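PDB 4X3N: calcium-regulated actin-bundling protein from Dictyostelium discoideum, which binds actin filaments and calcium, bundles the filaments, and may contribute to the structure and reorganization of filopodia and pseudopodia during cell movement. Local coordinates for residues A[32-37]-A[143-148]; A[36-41]-A[150-155]; A[40-45]-A[71-76]. All blocks are in the same frame, centred on the assembly; numbering follows the deposited sequence.

Interaction 1: A[32-37]-A[143-148]; sequences EFFCNV and VDVNFD. With CA (calcium ion), chain D.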
ATOM      1  N   GLU A  32       0.134  19.180  11.521  1.00 25.89           N
ATOM      2  CA  GLU A  32       1.326  18.938  10.733  1.00 27.61           C
ATOM      3  C   GLU A  32       2.359  18.397  11.677  1.00 27.30           C
ATOM      4  O   GLU A  32       3.088  17.440  11.345  1.00 28.79           O
ATOM      5  CB  GLU A  32       1.836  20.226  10.047  1.00 32.03           C
ATOM      6  CG  GLU A  32       3.237  20.076   9.437  1.00 37.01           C
ATOM      7  CD  GLU A  32       3.962  21.423   9.219  1.00 46.49           C
ATOM      8  OE1 GLU A  32       3.415  22.487   9.597  1.00 52.70           O
ATOM      9  OE2 GLU A  32       5.084  21.434   8.661  1.00 48.77           O
ATOM     10  N   PHE A  33       2.449  19.035  12.853  1.00 27.05           N
ATOM     11  CA  PHE A  33       3.338  18.546  13.928  1.00 26.87           C
ATOM     12  C   PHE A  33       3.061  17.084  14.240  1.00 25.13           C
ATOM     13  O   PHE A  33       3.933  16.233  14.235  1.00 21.28           O
ATOM     14  CB  PHE A  33       3.159  19.386  15.192  1.00 26.97           C
ATOM     15  CG  PHE A  33       3.915  18.859  16.356  1.00 25.44           C
ATOM     16  CD1 PHE A  33       5.307  19.026  16.430  1.00 25.58           C
ATOM     17  CD2 PHE A  33       3.290  18.186  17.351  1.00 24.93           C
ATOM     18  CE1 PHE A  33       6.004  18.555  17.521  1.00 24.96           C
ATOM     19  CE2 PHE A  33       3.986  17.708  18.419  1.00 25.25           C
ATOM     20  CZ  PHE A  33       5.336  17.860  18.493  1.00 25.41           C
ATOM     21  N   PHE A  34       1.794  16.802  14.512  1.00 24.81           N
ATOM     22  CA  PHE A  34       1.356  15.465  14.885  1.00 23.59           C
ATOM     23  C   PHE A  34       1.737  14.476  13.808  1.00 25.29           C
ATOM     24  O   PHE A  34       2.263  13.411  14.106  1.00 27.82           O
ATOM     25  CB  PHE A  34      -0.162  15.493  15.023  1.00 22.32           C
ATOM     26  CG  PHE A  34      -0.755  14.249  15.573  1.00 22.03           C
ATOM     27  CD1 PHE A  34      -1.084  13.235  14.779  1.00 22.02           C
ATOM     28  CD2 PHE A  34      -1.050  14.166  16.931  1.00 22.72           C
ATOM     29  CE1 PHE A  34      -1.617  12.055  15.308  1.00 25.14           C
ATOM     30  CE2 PHE A  34      -1.572  13.006  17.483  1.00 22.27           C
ATOM     31  CZ  PHE A  34      -1.885  11.959  16.679  1.00 21.38           C
ATOM     32  N   CYS A  35       1.439  14.795  12.565  1.00 22.24           N
ATOM     33  CA  CYS A  35       1.754  13.878  11.475  1.00 25.13           C
ATOM     34  C   CYS A  35       3.243  13.608  11.387  1.00 25.69           C
ATOM     35  O   CYS A  35       3.646  12.451  11.112  1.00 26.36           O
ATOM     36  CB  CYS A  35       1.209  14.374  10.119  1.00 26.77           C
ATOM     37  SG  CYS A  35      -0.603  14.253  10.060  1.00 28.59           S
ATOM     38  N   ASN A  36       4.064  14.631  11.630  1.00 24.29           N
ATOM     39  CA  ASN A  36       5.515  14.414  11.616  1.00 24.50           C
ATOM     40  C   ASN A  36       6.028  13.537  12.698  1.00 23.15           C
ATOM     41  O   ASN A  36       6.805  12.635  12.442  1.00 23.85           O
ATOM     42  CB  ASN A  36       6.243  15.741  11.618  1.00 27.26           C
ATOM     43  CG  ASN A  36       6.076  16.450  10.298  1.00 30.40           C
ATOM     44  OD1 ASN A  36       5.937  15.796   9.270  1.00 38.22           O
ATOM     45  ND2 ASN A  36       6.088  17.761  10.303  1.00 34.01           N
ATOM     46  N   VAL A  37       5.598  13.784  13.934  1.00 22.86           N
ATOM     47  CA  VAL A  37       5.956  12.924  15.030  1.00 19.99           C
ATOM     48  C   VAL A  37       5.492  11.496  14.711  1.00 18.84           C
ATOM     49  O   VAL A  37       6.206  10.540  14.972  1.00 19.99           O
ATOM     50  CB  VAL A  37       5.274  13.363  16.391  1.00 20.01           C
ATOM     51  CG1 VAL A  37       5.639  12.365  17.507  1.00 18.77           C
ATOM     52  CG2 VAL A  37       5.711  14.778  16.775  1.00 21.48           C
ATOM     53  N   VAL A 143      -8.976   6.014  17.141  1.00 24.29           N
ATOM     54  CA  VAL A 143      -7.522   5.908  17.213  1.00 22.90           C
ATOM     55  C   VAL A 143      -6.849   6.667  16.097  1.00 23.30           C
ATOM     56  O   VAL A 143      -5.826   7.333  16.342  1.00 21.85           O
ATOM     57  CB  VAL A 143      -7.025   4.467  17.241  1.00 23.57           C
ATOM     58  CG1 VAL A 143      -5.487   4.384  17.354  1.00 23.41           C
ATOM     59  CG2 VAL A 143      -7.679   3.700  18.379  1.00 24.12           C
ATOM     60  N   ASP A 144      -7.390   6.531  14.881  1.00 23.69           N
ATOM     61  CA  ASP A 144      -6.788   7.180  13.689  1.00 22.65           C
ATOM     62  C   ASP A 144      -7.144   8.654  13.541  1.00 22.54           C
ATOM     63  O   ASP A 144      -7.925   9.056  12.613  1.00 24.82           O
ATOM     64  CB  ASP A 144      -7.148   6.405  12.423  1.00 21.60           C
ATOM     65  CG  ASP A 144      -6.495   6.981  11.164  1.00 21.28           C
ATOM     66  OD1 ASP A 144      -5.458   7.651  11.269  1.00 22.42           O
ATOM     67  OD2 ASP A 144      -7.043   6.727  10.080  1.00 19.85           O
ATOM     68  N   VAL A 145      -6.468   9.468  14.354  1.00 21.66           N
ATOM     69  CA  VAL A 145      -6.821  10.854  14.486  1.00 25.37           C
ATOM     70  C   VAL A 145      -6.394  11.750  13.336  1.00 23.29           C
ATOM     71  O   VAL A 145      -6.988  12.773  13.144  1.00 20.82           O
ATOM     72  CB  VAL A 145      -6.400  11.435  15.837  1.00 32.28           C
ATOM     73  CG1 VAL A 145      -6.919  10.534  16.996  1.00 31.90           C
ATOM     74  CG2 VAL A 145      -4.921  11.618  15.898  1.00 32.96           C
ATOM     75  N   ASN A 146      -5.424  11.346  12.518  1.00 22.21           N
ATOM     76  CA  ASN A 146      -5.157  12.135  11.331  1.00 22.37           C
ATOM     77  C   ASN A 146      -5.793  11.581  10.065  1.00 23.03           C
ATOM     78  O   ASN A 146      -5.472  12.038   8.986  1.00 21.86           O
ATOM     79  CB  ASN A 146      -3.674  12.336  11.158  1.00 22.09           C
ATOM     80  CG  ASN A 146      -2.927  11.050  11.187  1.00 21.96           C
ATOM     81  OD1 ASN A 146      -3.525   9.986  11.211  1.00 20.43           O
ATOM     82  ND2 ASN A 146      -1.606  11.136  11.233  1.00 26.10           N
ATOM     83  N   PHE A 147      -6.672  10.588  10.200  1.00 20.51           N
ATOM     84  CA  PHE A 147      -7.449  10.033   9.089  1.00 23.43           C
ATOM     85  C   PHE A 147      -6.649   9.512   7.909  1.00 24.02           C
ATOM     86  O   PHE A 147      -7.029   9.736   6.737  1.00 20.97           O
ATOM     87  CB  PHE A 147      -8.510  11.041   8.644  1.00 27.58           C
ATOM     88  CG  PHE A 147      -9.494  11.375   9.728  1.00 30.07           C
ATOM     89  CD1 PHE A 147      -9.289  12.432  10.540  1.00 34.22           C
ATOM     90  CD2 PHE A 147     -10.617  10.614   9.914  1.00 35.59           C
ATOM     91  CE1 PHE A 147     -10.198  12.745  11.544  1.00 36.35           C
ATOM     92  CE2 PHE A 147     -11.527  10.909  10.914  1.00 37.76           C
ATOM     93  CZ  PHE A 147     -11.304  11.985  11.731  1.00 34.89           C
ATOM     94  N   ASP A 148      -5.544   8.801   8.213  1.00 21.82           N
ATOM     95  CA  ASP A 148      -4.707   8.303   7.144  1.00 22.68           C
ATOM     96  C   ASP A 148      -4.858   6.833   6.930  1.00 24.27           C
ATOM     97  O   ASP A 148      -4.166   6.276   6.122  1.00 26.99           O
ATOM     98  CB  ASP A 148      -3.236   8.774   7.297  1.00 22.25           C
ATOM     99  CG  ASP A 148      -2.545   8.153   8.494  1.00 21.72           C
ATOM    100  OD1 ASP A 148      -3.210   7.435   9.212  1.00 19.42           O
ATOM    101  OD2 ASP A 148      -1.351   8.381   8.708  1.00 23.18           O
TER
HETATM  102 CA    CA D 301      -3.164   7.642  11.670  1.00 25.66          CA
HETATM  103  O   HOH W   1      -0.866   8.150  11.277  1.00 19.76           O

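Interaction 2: A[36-41]-A[150-155]; sequences NVAKLP and RVSFLE. With CA (calcium ion), chain D.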
ATOM      1  N   ASN A  36       4.064  14.631  11.630  1.00 24.29           N
ATOM      2  CA  ASN A  36       5.515  14.414  11.616  1.00 24.50           C
ATOM      3  C   ASN A  36       6.028  13.537  12.698  1.00 23.15           C
ATOM      4  O   ASN A  36       6.805  12.635  12.442  1.00 23.85           O
ATOM      5  CB  ASN A  36       6.243  15.741  11.618  1.00 27.26           C
ATOM      6  CG  ASN A  36       6.076  16.450  10.298  1.00 30.40           C
ATOM      7  OD1 ASN A  36       5.937  15.796   9.270  1.00 38.22           O
ATOM      8  ND2 ASN A  36       6.088  17.761  10.303  1.00 34.01           N
ATOM      9  N   VAL A  37       5.598  13.784  13.934  1.00 22.86           N
ATOM     10  CA  VAL A  37       5.956  12.924  15.030  1.00 19.99           C
ATOM     11  C   VAL A  37       5.492  11.496  14.711  1.00 18.84           C
ATOM     12  O   VAL A  37       6.206  10.540  14.972  1.00 19.99           O
ATOM     13  CB  VAL A  37       5.274  13.363  16.391  1.00 20.01           C
ATOM     14  CG1 VAL A  37       5.639  12.365  17.507  1.00 18.77           C
ATOM     15  CG2 VAL A  37       5.711  14.778  16.775  1.00 21.48           C
ATOM     16  N   ALA A  38       4.259  11.334  14.226  1.00 18.84           N
ATOM     17  CA  ALA A  38       3.722  10.022  13.968  1.00 18.63           C
ATOM     18  C   ALA A  38       4.440   9.233  12.825  1.00 21.58           C
ATOM     19  O   ALA A  38       4.309   8.025  12.728  1.00 25.23           O
ATOM     20  CB  ALA A  38       2.209  10.078  13.742  1.00 20.34           C
ATOM     21  N   LYS A  39       5.230   9.903  12.003  1.00 22.66           N
ATOM     22  CA  LYS A  39       6.065   9.229  11.009  1.00 25.24           C
ATOM     23  C   LYS A  39       7.459   8.949  11.481  1.00 24.22           C
ATOM     24  O   LYS A  39       8.209   8.333  10.765  1.00 23.46           O
ATOM     25  CB  LYS A  39       6.143  10.057   9.740  1.00 26.63           C
ATOM     26  CG  LYS A  39       4.819  10.055   8.983  1.00 32.00           C
ATOM     27  CD  LYS A  39       4.529   8.664   8.390  1.00 32.46           C
ATOM     28  CE  LYS A  39       3.321   8.654   7.445  1.00 35.77           C
ATOM     29  NZ  LYS A  39       2.991   7.234   7.062  1.00 33.62           N
ATOM     30  N   LEU A  40       7.812   9.362  12.682  1.00 22.79           N
ATOM     31  CA  LEU A  40       9.128   9.065  13.257  1.00 23.64           C
ATOM     32  C   LEU A  40       9.113   7.621  13.630  1.00 22.34           C
ATOM     33  O   LEU A  40       8.042   7.066  13.745  1.00 21.47           O
ATOM     34  CB  LEU A  40       9.442   9.906  14.528  1.00 22.95           C
ATOM     35  CG  LEU A  40       9.587  11.402  14.350  1.00 24.54           C
ATOM     36  CD1 LEU A  40       9.681  12.224  15.641  1.00 23.76           C
ATOM     37  CD2 LEU A  40      10.778  11.695  13.425  1.00 23.98           C
ATOM     38  N   PRO A  41      10.299   6.994  13.782  1.00 21.52           N
ATOM     39  CA  PRO A  41      10.349   5.635  14.290  1.00 21.57           C
ATOM     40  C   PRO A  41       9.546   5.515  15.601  1.00 22.15           C
ATOM     41  O   PRO A  41       9.453   6.475  16.376  1.00 21.08           O
ATOM     42  CB  PRO A  41      11.825   5.390  14.530  1.00 22.50           C
ATOM     43  CG  PRO A  41      12.531   6.268  13.504  1.00 21.20           C
ATOM     44  CD  PRO A  41      11.659   7.519  13.450  1.00 22.07           C
ATOM     45  N   ARG A 150      -3.901   4.676   9.001  1.00 22.05           N
ATOM     46  CA  ARG A 150      -2.751   4.068   9.636  1.00 21.64           C
ATOM     47  C   ARG A 150      -2.781   4.310  11.161  1.00 21.74           C
ATOM     48  O   ARG A 150      -3.323   5.333  11.654  1.00 22.82           O
ATOM     49  CB  ARG A 150      -1.463   4.653   9.081  1.00 21.62           C
ATOM     50  CG  ARG A 150      -1.307   4.765   7.564  1.00 24.03           C
ATOM     51  CD  ARG A 150      -1.076   3.455   6.855  1.00 23.91           C
ATOM     52  NE  ARG A 150       0.164   2.802   7.272  1.00 22.24           N
ATOM     53  CZ  ARG A 150       0.640   1.694   6.725  1.00 22.38           C
ATOM     54  NH1 ARG A 150      -0.012   1.117   5.694  1.00 22.28           N
ATOM     55  NH2 ARG A 150       1.764   1.146   7.188  1.00 20.78           N
ATOM     56  N   VAL A 151      -2.236   3.361  11.905  1.00 19.98           N
ATOM     57  CA  VAL A 151      -2.081   3.484  13.340  1.00 23.94           C
ATOM     58  C   VAL A 151      -0.582   3.554  13.708  1.00 21.25           C
ATOM     59  O   VAL A 151       0.189   2.629  13.408  1.00 21.65           O
ATOM     60  CB  VAL A 151      -2.756   2.337  14.091  1.00 24.09           C
ATOM     61  CG1 VAL A 151      -2.521   2.479  15.564  1.00 25.74           C
ATOM     62  CG2 VAL A 151      -4.250   2.296  13.817  1.00 24.90           C
ATOM     63  N   SER A 152      -0.207   4.699  14.270  1.00 20.15           N
ATOM     64  CA  SER A 152       1.103   4.945  14.773  1.00 18.73           C
ATOM     65  C   SER A 152       1.149   4.488  16.228  1.00 19.76           C
ATOM     66  O   SER A 152       0.112   4.304  16.848  1.00 19.20           O
ATOM     67  CB  SER A 152       1.412   6.414  14.677  1.00 19.18           C
ATOM     68  OG  SER A 152       0.432   7.169  15.392  1.00 18.99           O
ATOM     69  N   PHE A 153       2.343   4.328  16.768  1.00 19.30           N
ATOM     70  CA  PHE A 153       2.510   4.067  18.202  1.00 18.49           C
ATOM     71  C   PHE A 153       2.014   5.222  18.997  1.00 18.26           C
ATOM     72  O   PHE A 153       1.363   5.031  20.013  1.00 18.13           O
ATOM     73  CB  PHE A 153       3.949   3.754  18.520  1.00 19.45           C
ATOM     74  CG  PHE A 153       4.177   3.076  19.847  1.00 18.02           C
ATOM     75  CD1 PHE A 153       3.367   2.054  20.274  1.00 20.58           C
ATOM     76  CD2 PHE A 153       5.310   3.402  20.621  1.00 21.66           C
ATOM     77  CE1 PHE A 153       3.595   1.434  21.525  1.00 21.20           C
ATOM     78  CE2 PHE A 153       5.569   2.739  21.861  1.00 22.00           C
ATOM     79  CZ  PHE A 153       4.693   1.803  22.309  1.00 21.69           C
ATOM     80  N   LEU A 154       2.236   6.438  18.496  1.00 18.26           N
ATOM     81  CA  LEU A 154       1.691   7.647  19.108  1.00 18.41           C
ATOM     82  C   LEU A 154       0.173   7.561  19.259  1.00 17.97           C
ATOM     83  O   LEU A 154      -0.342   7.882  20.299  1.00 18.64           O
ATOM     84  CB  LEU A 154       1.993   8.927  18.357  1.00 20.94           C
ATOM     85  CG  LEU A 154       1.494  10.257  18.959  1.00 23.41           C
ATOM     86  CD1 LEU A 154       2.158  10.629  20.291  1.00 25.62           C
ATOM     87  CD2 LEU A 154       1.739  11.375  17.976  1.00 24.87           C
ATOM     88  N   GLU A 155      -0.502   7.182  18.204  1.00 16.47           N
ATOM     89  CA  GLU A 155      -1.969   7.130  18.214  1.00 20.39           C
ATOM     90  C   GLU A 155      -2.463   6.048  19.173  1.00 19.46           C
ATOM     91  O   GLU A 155      -3.385   6.287  19.925  1.00 21.09           O
ATOM     92  CB  GLU A 155      -2.490   6.947  16.787  1.00 20.65           C
ATOM     93  CG  GLU A 155      -2.411   8.223  15.988  1.00 20.08           C
ATOM     94  CD  GLU A 155      -2.648   7.976  14.528  1.00 21.29           C
ATOM     95  OE1 GLU A 155      -1.868   7.215  13.948  1.00 22.27           O
ATOM     96  OE2 GLU A 155      -3.623   8.530  13.987  1.00 21.14           O
TER
HETATM   97 CA    CA D 301      -3.164   7.642  11.670  1.00 25.66          CA
HETATM   98  O   HOH W   1      -0.866   8.150  11.277  1.00 19.76           O

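Interaction 3: A[40-45]-A[71-76]; sequences LPFSQQ and TIKYAD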
ATOM      1  N   LEU A  40       7.812   9.362  12.682  1.00 22.79           N
ATOM      2  CA  LEU A  40       9.128   9.065  13.257  1.00 23.64           C
ATOM      3  C   LEU A  40       9.113   7.621  13.630  1.00 22.34           C
ATOM      4  O   LEU A  40       8.042   7.066  13.745  1.00 21.47           O
ATOM      5  CB  LEU A  40       9.442   9.906  14.528  1.00 22.95           C
ATOM      6  CG  LEU A  40       9.587  11.402  14.350  1.00 24.54           C
ATOM      7  CD1 LEU A  40       9.681  12.224  15.641  1.00 23.76           C
ATOM      8  CD2 LEU A  40      10.778  11.695  13.425  1.00 23.98           C
ATOM      9  N   PRO A  41      10.299   6.994  13.782  1.00 21.52           N
ATOM     10  CA  PRO A  41      10.349   5.635  14.290  1.00 21.57           C
ATOM     11  C   PRO A  41       9.546   5.515  15.601  1.00 22.15           C
ATOM     12  O   PRO A  41       9.453   6.475  16.376  1.00 21.08           O
ATOM     13  CB  PRO A  41      11.825   5.390  14.530  1.00 22.50           C
ATOM     14  CG  PRO A  41      12.531   6.268  13.504  1.00 21.20           C
ATOM     15  CD  PRO A  41      11.659   7.519  13.450  1.00 22.07           C
ATOM     16  N   PHE A  42       8.982   4.345  15.830  1.00 21.11           N
ATOM     17  CA  PHE A  42       8.113   4.135  16.992  1.00 21.19           C
ATOM     18  C   PHE A  42       8.751   4.643  18.303  1.00 22.89           C
ATOM     19  O   PHE A  42       8.044   5.247  19.141  1.00 21.60           O
ATOM     20  CB  PHE A  42       7.694   2.659  17.220  1.00 21.18           C
ATOM     21  CG  PHE A  42       7.026   1.943  16.051  1.00 20.47           C
ATOM     22  CD1 PHE A  42       5.839   2.379  15.507  1.00 19.06           C
ATOM     23  CD2 PHE A  42       7.602   0.772  15.511  1.00 21.77           C
ATOM     24  CE1 PHE A  42       5.246   1.680  14.462  1.00 20.19           C
ATOM     25  CE2 PHE A  42       7.010   0.072  14.471  1.00 20.35           C
ATOM     26  CZ  PHE A  42       5.802   0.537  13.958  1.00 21.38           C
ATOM     27  N   SER A  43      10.050   4.388  18.502  1.00 21.06           N
ATOM     28  CA  SER A  43      10.742   4.689  19.755  1.00 22.00           C
ATOM     29  C   SER A  43      10.755   6.207  19.981  1.00 21.97           C
ATOM     30  O   SER A  43      10.570   6.675  21.087  1.00 22.22           O
ATOM     31  CB  SER A  43      12.141   4.111  19.747  1.00 23.84           C
ATOM     32  OG  SER A  43      12.873   4.605  18.614  1.00 22.47           O
ATOM     33  N   GLN A  44      10.933   6.967  18.927  1.00 19.67           N
ATOM     34  CA  GLN A  44      10.887   8.387  19.026  1.00 20.80           C
ATOM     35  C   GLN A  44       9.482   8.926  19.270  1.00 20.60           C
ATOM     36  O   GLN A  44       9.291   9.957  19.918  1.00 20.62           O
ATOM     37  CB  GLN A  44      11.479   9.002  17.775  1.00 23.35           C
ATOM     38  CG  GLN A  44      13.006   8.845  17.730  1.00 23.14           C
ATOM     39  CD  GLN A  44      13.555   9.401  16.430  1.00 25.10           C
ATOM     40  OE1 GLN A  44      13.329  10.565  16.085  1.00 26.65           O
ATOM     41  NE2 GLN A  44      14.230   8.569  15.693  1.00 24.59           N
ATOM     42  N   GLN A  45       8.507   8.265  18.720  1.00 20.13           N
ATOM     43  CA  GLN A  45       7.106   8.605  19.012  1.00 18.64           C
ATOM     44  C   GLN A  45       6.863   8.413  20.507  1.00 19.28           C
ATOM     45  O   GLN A  45       6.169   9.239  21.184  1.00 21.76           O
ATOM     46  CB  GLN A  45       6.180   7.680  18.238  1.00 19.00           C
ATOM     47  CG  GLN A  45       6.101   7.853  16.737  1.00 19.80           C
ATOM     48  CD  GLN A  45       5.277   6.795  16.054  1.00 23.03           C
ATOM     49  OE1 GLN A  45       4.191   6.369  16.557  1.00 18.94           O
ATOM     50  NE2 GLN A  45       5.737   6.375  14.873  1.00 22.09           N
ATOM     51  N   THR A  71       5.552  -5.100  21.076  1.00 21.58           N
ATOM     52  CA  THR A  71       4.496  -5.714  20.327  1.00 22.06           C
ATOM     53  C   THR A  71       4.262  -5.021  18.969  1.00 23.92           C
ATOM     54  O   THR A  71       3.961  -5.700  17.997  1.00 23.20           O
ATOM     55  CB  THR A  71       3.210  -5.837  21.158  1.00 22.36           C
ATOM     56  OG1 THR A  71       3.543  -6.455  22.391  1.00 21.32           O
ATOM     57  CG2 THR A  71       2.189  -6.667  20.441  1.00 23.59           C
ATOM     58  N   ILE A  72       4.414  -3.695  18.892  1.00 22.22           N
ATOM     59  CA  ILE A  72       4.122  -2.986  17.670  1.00 21.03           C
ATOM     60  C   ILE A  72       5.238  -3.263  16.730  1.00 21.19           C
ATOM     61  O   ILE A  72       4.999  -3.440  15.511  1.00 21.15           O
ATOM     62  CB  ILE A  72       3.808  -1.461  17.864  1.00 20.64           C
ATOM     63  CG1 ILE A  72       3.040  -0.877  16.666  1.00 19.53           C
ATOM     64  CG2 ILE A  72       5.046  -0.649  18.120  1.00 19.77           C
ATOM     65  CD1 ILE A  72       2.369   0.506  16.871  1.00 20.64           C
ATOM     66  N   LYS A  73       6.441  -3.371  17.265  1.00 19.36           N
ATOM     67  CA  LYS A  73       7.563  -3.761  16.472  1.00 22.22           C
ATOM     68  C   LYS A  73       7.405  -5.136  15.870  1.00 24.18           C
ATOM     69  O   LYS A  73       7.710  -5.311  14.681  1.00 24.68           O
ATOM     70  CB  LYS A  73       8.860  -3.728  17.246  1.00 22.92           C
ATOM     71  CG  LYS A  73       9.281  -2.321  17.615  1.00 25.71           C
ATOM     72  CD  LYS A  73      10.704  -2.311  18.100  1.00 29.11           C
ATOM     73  CE  LYS A  73      10.784  -2.972  19.449  1.00 26.97           C
ATOM     74  NZ  LYS A  73      12.201  -2.949  19.867  1.00 26.90           N
ATOM     75  N   TYR A  74       6.969  -6.104  16.647  1.00 27.84           N
ATOM     76  CA  TYR A  74       6.788  -7.436  16.084  1.00 30.81           C
ATOM     77  C   TYR A  74       5.710  -7.455  14.996  1.00 30.40           C
ATOM     78  O   TYR A  74       5.860  -8.156  14.023  1.00 25.14           O
ATOM     79  CB  TYR A  74       6.483  -8.475  17.133  1.00 34.28           C
ATOM     80  CG  TYR A  74       7.792  -9.055  17.658  1.00 42.63           C
ATOM     81  CD1 TYR A  74       8.511  -9.978  16.913  1.00 47.90           C
ATOM     82  CD2 TYR A  74       8.338  -8.621  18.861  1.00 50.13           C
ATOM     83  CE1 TYR A  74       9.715 -10.483  17.370  1.00 52.41           C
ATOM     84  CE2 TYR A  74       9.540  -9.115  19.329  1.00 53.79           C
ATOM     85  CZ  TYR A  74      10.222 -10.039  18.581  1.00 55.98           C
ATOM     86  OH  TYR A  74      11.407 -10.536  19.057  1.00 61.93           O
ATOM     87  N   ALA A  75       4.650  -6.686  15.184  1.00 28.39           N
ATOM     88  CA  ALA A  75       3.570  -6.622  14.182  1.00 25.80           C
ATOM     89  C   ALA A  75       4.057  -6.022  12.890  1.00 24.74           C
ATOM     90  O   ALA A  75       3.777  -6.576  11.804  1.00 25.86           O
ATOM     91  CB  ALA A  75       2.368  -5.906  14.739  1.00 25.01           C
ATOM     92  N   ASP A  76       4.871  -4.960  12.997  1.00 23.64           N
ATOM     93  CA  ASP A  76       5.516  -4.337  11.862  1.00 23.58           C
ATOM     94  C   ASP A  76       6.515  -5.267  11.142  1.00 27.11           C
ATOM     95  O   ASP A  76       6.522  -5.368   9.895  1.00 24.77           O
ATOM     96  CB  ASP A  76       6.243  -3.049  12.291  1.00 22.75           C
ATOM     97  CG  ASP A  76       6.612  -2.192  11.133  1.00 22.22           C
ATOM     98  OD1 ASP A  76       5.782  -1.939  10.253  1.00 24.20           O
ATOM     99  OD2 ASP A  76       7.751  -1.734  11.055  1.00 22.78           O
TER

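Interaction 1: A[32-37]-A[143-148]
N146 and V145, at the start of an EF-hand calcium loop, lie against F34 and C35 on one side of helix 28-38. The loop leaves helix 132-143 at D144 and folds through a type I turn from D144 to F147, which brings N146 inward to the ion and V145 toward the helix. The F34 side chain reaches out to this turn, its CG anti to the backbone N (chi1 -172°). One methyl of V145, CG2, meets the outer part of the ring obliquely. The N146 side chain lies by the ring edge, its amide plane turned 83° from that of the ring. Beside F34, C35 SG packs 3.8 Å from N146 CB. No hydrogen bond spans the contact. L154 and L158 also touch F34, while P167 adds to the packing of V145.

Behind this packing D144 and D148 each give OD1 to the calcium ion, together with the side chain of N146. The loop is braced by D148 N, which donates to the syn lone pair of D144 OD1 at 3.3 Å; D144 OD2 is hydrogen-bonded to Y101 OH of the second subunit. The ion also binds a water, which donates a 2.6 Å hydrogen bond to D148 OD2.

Interaction 2: A[36-41]-A[150-155]
A38 CB sits 3.8 Å from S152 OG, where the last turn of helix 28-38 meets the start of helix 153-160. All of the close packing lies here. V37 CG1 approaches L154 CD2 at 4.1 Å, the two side chains crossing at about a right angle; L154 extends toward helix 28-38 because its CG is anti to the backbone N (chi1 -178°). H48 also touches V37.

S152 and E155 form a capping box in which the serine is the N-cap: E155 N donates to S152 OG at 3.0 Å, and S152 N returns a bond to E155 OE1. S152 OG also donates to E155 OE1, at 2.7 Å. Both donors meet that oxygen on its anti side, about 20° out of the carboxylate plane, while E155 OE1 and OE2 together hold the calcium ion as the last ligand of the EF-hand loop. The cap probably helps fix the rotation of this bidentate metal ligand. An alanine at S152 would remove the hydroxyl, probably leaving E155 N uncapped and E155 OE1 with one grip fewer, so that the carboxylate could turn more easily on the ion.

The other side is looser. K39, solvent-exposed, and R150 make no close contact across the segments; instead K39 NZ and R150 NE share the carboxylate of D93 through salt bridges, 5.3 Å from each other. R150 reaches the calcium with its backbone, O lying 2.3 Å from the ion.

Interaction 3: A[40-45]-A[71-76]
D76 OD2 is gripped by a salt bridge from K80 NZ and a hydrogen bond with Y88 OH, and it also lies 3.9 Å from F42 CE2. D76 CB packs against the edge of the F42 ring, in the ring plane, and the carboxylate stands nearly perpendicular to the ring, at 88°. Here the first turn of helix 42-57 packs on helix 61-79, and F42 is the residue of helix 42-57 that makes the contact. Its CG is anti to its carbonyl carbon (chi1 -55°), which directs the ring at the ridge formed by I72, K73 and D76.

I72 sits over one face: CG2 makes a CH-pi contact 3.9 Å from the centroid of the F42 ring and only 13° off the normal, while I72 CD1 follows the rim to F42 CE1. K73 contributes CG, 4.1 Å from F42 CD2. The rest of its chain slides past the ring in the opposite direction, and its NZ is taken up by E70 and by the W69 ring. F153, W69 and Y88 also touch F42.

Q45 NE2 donates a nearly straight bond of 2.7 Å to L40 O, just before its own helix, and also hydrogen-bonds N92 O, ahead of strand 93-95.

No hydrogen bond joins the two segments. Cohesion here comes from apolar packing over the ring face and at its edge, while the charge of D76 is answered by K80 and Y88 and that of K73 by E70, all outside the contact.

Overall arrangement
From the N terminus, helix 28-38 enters first. Its residues 32-37 close a long, mostly helical loop on the start of the EF-hand loop in interaction 1. One turn later, residues 36-41 close a second, slightly shifted loop in interaction 2, on the far half of the same calcium site. The two closures cross and share N36 and V37. Interaction 3 begins where interaction 2 leaves helix 28-38, sharing L40 and P41, but closes only a short helical hairpin, between helices 42-57 and 61-79, well within the span of interaction 1. A hydrogen bond from L154 N to Q45 OE1 ties interactions 2 and 3 together, connecting the hairpin to helix 153-160.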